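Local coordinates for WbbM protein (Klebsiella pneumoniae, PDB 6U4B), which acts as a bifunctional O-antigen polymerase, probably adding sugars through two glycosyltransferase regions in each chain of a trimer, at residues P38-N43 and N287-G292; Y32-K37 and L50-A55. All coordinates share one frame; numbering follows the deposited sequence.

Contact 1: residues P38-N43 and N287-G292; sequences PSAFLN and NETFNG
Glu-288 brings OE1 to 3.6 Å from O of Pro-38, near CB of Ser-39; the two oxygens are both acceptors and form no bond. Its CG stands opposite the backbone N (chi1 -154°) and the chain runs on extended, which carries the carboxylate to Arg-104 and Tyr-103, both outside the two segments; OE2 forms a salt bridge with the first and a hydrogen bond with the second. At Thr-289 the two backbones come together: its carbonyl O is 3.3 Å from CA of Ser-39 in a CA-H...O contact and 2.9 Å from N of Ala-40. OG1 of Thr-289 packs 3.3 Å from CB of Ala-40, a van der Waals touch with a methyl small enough to let the chains approach this closely. The ring of Phe-290 lies against Pro-38. CD1 rests 3.6 Å from CB of Pro-38, two apolar groups suited to a buried place, while N of Ser-39 lies at the ring edge and N of Gly-292 sits above the centre of one face. Asn-291 supplies the polar clamp. Its OD1 accepts N-H of Phe-41 at 2.7 Å, the donor tilted 25° from the carbonyl plane, and its ND2 donates to O of Phe-41 at 3.0 Å, on a lone pair in the carbonyl plane. Asparagine suits this spot because one amide serves both backbone groups of a single residue, and the two bonds fix its rotation. Gly-292, having no side chain, can bring its CA to 4.0 Å from CE1 of Phe-41. In the fold, the loop following strand 29-35 meets the connection from strand 277-285 to strand 302-309, with Phe-41 also on Pro-49 of strand 47-51 and Phe-290 against Phe-365 of strand 360-366.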
loop_
_atom_site.group_PDB
_atom_site.type_symbol
_atom_site.label_atom_id
_atom_site.label_comp_id
_atom_site.label_asym_id
_atom_site.label_seq_id
_atom_site.Cartn_x
_atom_site.Cartn_y
_atom_site.Cartn_z
ATOM N N PRO A 38 21.656 12.331 -28.183
ATOM C CA PRO A 38 22.731 13.275 -27.838
ATOM C C PRO A 38 23.717 13.466 -28.979
ATOM O O PRO A 38 24.378 12.516 -29.409
ATOM C CB PRO A 38 23.393 12.619 -26.622
ATOM C CG PRO A 38 22.281 11.851 -25.982
ATOM C CD PRO A 38 21.435 11.342 -27.113
ATOM N N SER A 39 23.808 14.692 -29.487
ATOM C CA SER A 39 24.622 14.982 -30.656
ATOM C C SER A 39 25.003 16.453 -30.643
ATOM O O SER A 39 24.281 17.291 -30.094
ATOM C CB SER A 39 23.883 14.624 -31.951
ATOM O OG SER A 39 22.558 15.125 -31.936
ATOM N N ALA A 40 26.138 16.758 -31.271
ATOM C CA ALA A 40 26.744 18.080 -31.156
ATOM C C ALA A 40 25.831 19.170 -31.703
ATOM O O ALA A 40 25.146 18.988 -32.715
ATOM C CB ALA A 40 28.085 18.107 -31.891
ATOM N N PHE A 41 25.837 20.315 -31.028
ATOM C CA PHE A 41 25.039 21.471 -31.410
ATOM C C PHE A 41 25.921 22.530 -32.053
ATOM O O PHE A 41 27.058 22.753 -31.624
ATOM C CB PHE A 41 24.328 22.068 -30.195
ATOM C CG PHE A 41 23.344 21.139 -29.544
ATOM C CD1 PHE A 41 23.306 21.007 -28.166
ATOM C CD2 PHE A 41 22.450 20.406 -30.309
ATOM C CE1 PHE A 41 22.397 20.153 -27.561
ATOM C CE2 PHE A 41 21.538 19.552 -29.709
ATOM C CZ PHE A 41 21.511 19.426 -28.334
ATOM N N LEU A 42 25.391 23.185 -33.081
ATOM C CA LEU A 42 26.098 24.297 -33.696
ATOM C C LEU A 42 26.091 25.505 -32.766
ATOM O O LEU A 42 25.120 25.764 -32.051
ATOM C CB LEU A 42 25.460 24.655 -35.039
ATOM C CG LEU A 42 25.634 23.592 -36.123
ATOM C CD1 LEU A 42 24.839 23.948 -37.372
ATOM C CD2 LEU A 42 27.108 23.414 -36.451
ATOM N N ASN A 43 27.190 26.257 -32.789
ATOM C CA ASN A 43 27.384 27.323 -31.814
ATOM C C ASN A 43 26.632 28.601 -32.151
ATOM O O ASN A 43 26.380 29.404 -31.247
ATOM C CB ASN A 43 28.873 27.641 -31.666
ATOM C CG ASN A 43 29.635 26.537 -30.970
ATOM O OD1 ASN A 43 29.112 25.879 -30.070
ATOM N ND2 ASN A 43 30.877 26.325 -31.384
ATOM N N ASN A 287 32.203 12.152 -37.768
ATOM C CA ASN A 287 32.380 11.726 -36.384
ATOM C C ASN A 287 31.373 12.450 -35.503
ATOM O O ASN A 287 31.422 13.679 -35.377
ATOM C CB ASN A 287 33.808 11.992 -35.901
ATOM C CG ASN A 287 34.830 11.107 -36.585
ATOM O OD1 ASN A 287 34.586 9.924 -36.820
ATOM N ND2 ASN A 287 35.985 11.679 -36.911
ATOM N N GLU A 288 30.472 11.692 -34.887
ATOM C CA GLU A 288 29.486 12.278 -33.993
ATOM C C GLU A 288 30.117 12.567 -32.638
ATOM O O GLU A 288 30.884 11.758 -32.108
ATOM C CB GLU A 288 28.287 11.343 -33.831
ATOM C CG GLU A 288 26.994 12.052 -33.470
ATOM C CD GLU A 288 25.804 11.114 -33.450
ATOM O OE1 GLU A 288 25.349 10.750 -32.345
ATOM O OE2 GLU A 288 25.333 10.732 -34.544
ATOM N N THR A 289 29.803 13.737 -32.089
ATOM C CA THR A 289 30.251 14.143 -30.763
ATOM C C THR A 289 29.049 14.651 -29.975
ATOM O O THR A 289 27.918 14.671 -30.470
ATOM C CB THR A 289 31.345 15.216 -30.848
ATOM O OG1 THR A 289 30.824 16.371 -31.515
ATOM C CG2 THR A 289 32.554 14.699 -31.619
ATOM N N PHE A 290 29.293 15.059 -28.731
ATOM C CA PHE A 290 28.261 15.657 -27.895
ATOM C C PHE A 290 28.859 16.813 -27.115
ATOM O O PHE A 290 29.897 16.655 -26.464
ATOM C CB PHE A 290 27.649 14.632 -26.934
ATOM C CG PHE A 290 26.732 15.237 -25.911
ATOM C CD1 PHE A 290 25.439 15.611 -26.252
ATOM C CD2 PHE A 290 27.168 15.440 -24.608
ATOM C CE1 PHE A 290 24.596 16.173 -25.311
ATOM C CE2 PHE A 290 26.335 16.002 -23.662
ATOM C CZ PHE A 290 25.045 16.369 -24.011
ATOM N N ASN A 291 28.194 17.971 -27.176
ATOM C CA ASN A 291 28.680 19.182 -26.526
ATOM C C ASN A 291 27.603 19.889 -25.712
ATOM O O ASN A 291 27.844 21.002 -25.226
ATOM C CB ASN A 291 29.277 20.153 -27.562
ATOM C CG ASN A 291 28.234 20.693 -28.542
ATOM O OD1 ASN A 291 27.117 20.170 -28.647
ATOM N ND2 ASN A 291 28.605 21.729 -29.278
ATOM N N GLY A 292 26.432 19.278 -25.546
ATOM C CA GLY A 292 25.331 19.900 -24.845
ATOM C C GLY A 292 25.448 19.809 -23.331
ATOM O O GLY A 292 26.452 19.367 -22.767
#

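Contact 2: residues Y32-K37 and L50-A55; sequences YTSHHK and LHVGKA
Tyr-32 and Leu-50 open the pairing with an apolar touch: CD1 of the tyrosine ring lies 3.9 Å from CD1 of the leucine, the two side chains slanting past one another. The ring adds bulk to the interior while its hydroxyl, hydrogen-bonded to Glu-92, keeps a polar partner. Thr-33 contributes its carbonyl, which takes the N-H of Leu-50 at 2.7 Å with the donor almost in line with the C=O bond. Ser-34, directly abreast of Leu-50, sets its small side chain against CG1 of Val-52; OG comes to 3.4 Å from that CG1, a close fit that a short hydroxymethyl group allows. His-35 returns the backbone bonding, its N donating to O of Leu-50 at 2.7 Å and its O receiving N of Val-52 at 2.8 Å. That same O also meets CA of His-51 in a CA-H...O contact. The His-35 ring turns an edge to O of Leu-50, and both its nitrogens are engaged, NE2 with OG1 of Thr-33 at 3.0 Å and ND1 with OG of Ser-39, so the ring can hardly rotate. Beyond the strand, O of His-36 is joined to NE2 of His-51 through a water that donates to the carbonyl and lies in the imidazole plane. With chi1 at -179° the His-51 ring swings away from its own N, which places NE2 at this water, and CB of Lys-54 packs over the ring's centre. His-51 to Lys-54 form a type II turn, where Gly-53 readily adopts the positive phi of the third position. Strand 29-35 thus lies between parallel neighbours 47-51 and 97-102, and the latter two are linked by a stretch containing helix 82-91 that packs on Leu-50 and Val-52: a beta-alpha-beta crossover consistent with a Rossmann-like glycosyltransferase sheet.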
loop_
_atom_site.group_PDB
_atom_site.type_symbol
_atom_site.label_atom_id
_atom_site.label_comp_id
_atom_site.label_asym_id
_atom_site.label_seq_id
_atom_site.Cartn_x
_atom_site.Cartn_y
_atom_site.Cartn_z
ATOM N N TYR A 32 16.610 25.600 -37.959
ATOM C CA TYR A 32 16.408 24.566 -36.956
ATOM C C TYR A 32 17.092 23.274 -37.381
ATOM O O TYR A 32 17.018 22.875 -38.545
ATOM C CB TYR A 32 14.912 24.324 -36.726
ATOM C CG TYR A 32 14.176 25.562 -36.267
ATOM C CD1 TYR A 32 13.945 25.796 -34.918
ATOM C CD2 TYR A 32 13.728 26.505 -37.185
ATOM C CE1 TYR A 32 13.281 26.932 -34.496
ATOM C CE2 TYR A 32 13.066 27.643 -36.774
ATOM C CZ TYR A 32 12.843 27.851 -35.430
ATOM O OH TYR A 32 12.183 28.986 -35.018
ATOM N N THR A 33 17.764 22.628 -36.432
ATOM C CA THR A 33 18.407 21.342 -36.661
ATOM C C THR A 33 17.660 20.252 -35.901
ATOM O O THR A 33 17.224 20.462 -34.763
ATOM C CB THR A 33 19.879 21.366 -36.234
ATOM O OG1 THR A 33 19.990 21.879 -34.900
ATOM C CG2 THR A 33 20.692 22.239 -37.179
ATOM N N SER A 34 17.516 19.090 -36.533
ATOM C CA SER A 34 16.731 17.989 -35.989
ATOM C C SER A 34 17.652 16.953 -35.358
ATOM O O SER A 34 18.520 16.393 -36.034
ATOM C CB SER A 34 15.873 17.347 -37.077
ATOM O OG SER A 34 14.816 18.210 -37.455
ATOM N N HIS A 35 17.446 16.691 -34.071
ATOM C CA HIS A 35 18.220 15.709 -33.330
ATOM C C HIS A 35 17.283 14.667 -32.731
ATOM O O HIS A 35 16.153 14.974 -32.341
ATOM C CB HIS A 35 19.036 16.369 -32.212
ATOM C CG HIS A 35 19.900 17.504 -32.674
ATOM N ND1 HIS A 35 21.274 17.417 -32.737
ATOM C CD2 HIS A 35 19.584 18.758 -33.079
ATOM C CE1 HIS A 35 21.768 18.564 -33.165
ATOM N NE2 HIS A 35 20.764 19.396 -33.381
ATOM N N HIS A 36 17.765 13.425 -32.665
ATOM C CA HIS A 36 17.031 12.332 -32.045
ATOM C C HIS A 36 17.833 11.632 -30.957
ATOM O O HIS A 36 17.309 10.718 -30.308
ATOM C CB HIS A 36 16.593 11.310 -33.105
ATOM C CG HIS A 36 17.719 10.504 -33.672
ATOM N ND1 HIS A 36 18.577 10.992 -34.634
ATOM C CD2 HIS A 36 18.125 9.238 -33.411
ATOM C CE1 HIS A 36 19.465 10.062 -34.940
ATOM N NE2 HIS A 36 19.213 8.988 -34.212
ATOM N N LYS A 37 19.081 12.027 -30.746
ATOM C CA LYS A 37 19.916 11.469 -29.691
ATOM C C LYS A 37 20.936 12.531 -29.307
ATOM O O LYS A 37 21.066 13.550 -29.990
ATOM C CB LYS A 37 20.608 10.178 -30.148
ATOM C CG LYS A 37 21.564 10.336 -31.315
ATOM C CD LYS A 37 22.461 9.112 -31.424
ATOM C CE LYS A 37 22.800 8.786 -32.870
ATOM N NZ LYS A 37 23.658 7.569 -32.959
ATOM N N LEU A 50 16.407 21.052 -32.210
ATOM C CA LEU A 50 15.133 20.474 -31.802
ATOM C C LEU A 50 15.286 18.970 -31.647
ATOM O O LEU A 50 15.885 18.308 -32.502
ATOM C CB LEU A 50 14.020 20.785 -32.812
ATOM C CG LEU A 50 13.480 22.216 -32.842
ATOM C CD1 LEU A 50 12.453 22.372 -33.951
ATOM C CD2 LEU A 50 12.881 22.594 -31.498
ATOM N N HIS A 51 14.748 18.443 -30.552
ATOM C CA HIS A 51 14.671 17.004 -30.318
ATOM C C HIS A 51 13.386 16.517 -30.979
ATOM O O HIS A 51 12.301 16.611 -30.401
ATOM C CB HIS A 51 14.698 16.714 -28.819
ATOM C CG HIS A 51 14.639 15.258 -28.471
ATOM N ND1 HIS A 51 14.677 14.807 -27.168
ATOM C CD2 HIS A 51 14.547 14.151 -29.247
ATOM C CE1 HIS A 51 14.610 13.489 -27.157
ATOM N NE2 HIS A 51 14.530 13.065 -28.405
ATOM N N VAL A 52 13.502 16.000 -32.198
ATOM C CA VAL A 52 12.321 15.578 -32.943
ATOM C C VAL A 52 11.858 14.221 -32.434
ATOM O O VAL A 52 12.658 13.395 -31.975
ATOM C CB VAL A 52 12.593 15.555 -34.462
ATOM C CG1 VAL A 52 12.989 16.940 -34.942
ATOM C CG2 VAL A 52 13.658 14.525 -34.811
ATOM N N GLY A 53 10.548 13.991 -32.504
ATOM C CA GLY A 53 9.982 12.772 -31.953
ATOM C C GLY A 53 10.160 12.633 -30.458
ATOM O O GLY A 53 10.216 11.510 -29.947
ATOM N N LYS A 54 10.249 13.752 -29.736
ATOM C CA LYS A 54 10.471 13.684 -28.296
ATOM C C LYS A 54 9.264 13.117 -27.559
ATOM O O LYS A 54 9.423 12.554 -26.473
ATOM C CB LYS A 54 10.827 15.071 -27.747
ATOM C CG LYS A 54 11.289 15.057 -26.288
ATOM C CD LYS A 54 11.808 16.420 -25.838
ATOM C CE LYS A 54 12.385 16.348 -24.433
ATOM N NZ LYS A 54 11.339 16.060 -23.414
ATOM N N ALA A 55 8.064 13.245 -28.134
ATOM C CA ALA A 55 6.877 12.657 -27.523
ATOM C C ALA A 55 6.985 11.143 -27.389
ATOM O O ALA A 55 6.324 10.557 -26.524
ATOM C CB ALA A 55 5.628 13.020 -28.331
HETATM O O HOH W 1 14.608 10.462 -29.639
#

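Overall arrangement
Contact 2 is the more buried of the two and belongs to the sheet of the DUF4422 region, whereas contact 1 is partly buried and made wholly of loops, bringing that region against the chain leading to the second sheet. The chemistry follows: contact 2 relies on regular main-chain bonds between parallel strands, contact 1 on a side-chain amide that imitates such pairing where no strand continues. Their segments alternate along the chain: 32-37 runs straight into 38-43, then 50-55 follows before 287-292. The two contacts also touch directly. CE1 of His-35 packs 3.5 Å from CD2 of Phe-41 in an edge-to-face ring pair, tying the strand end to the loop.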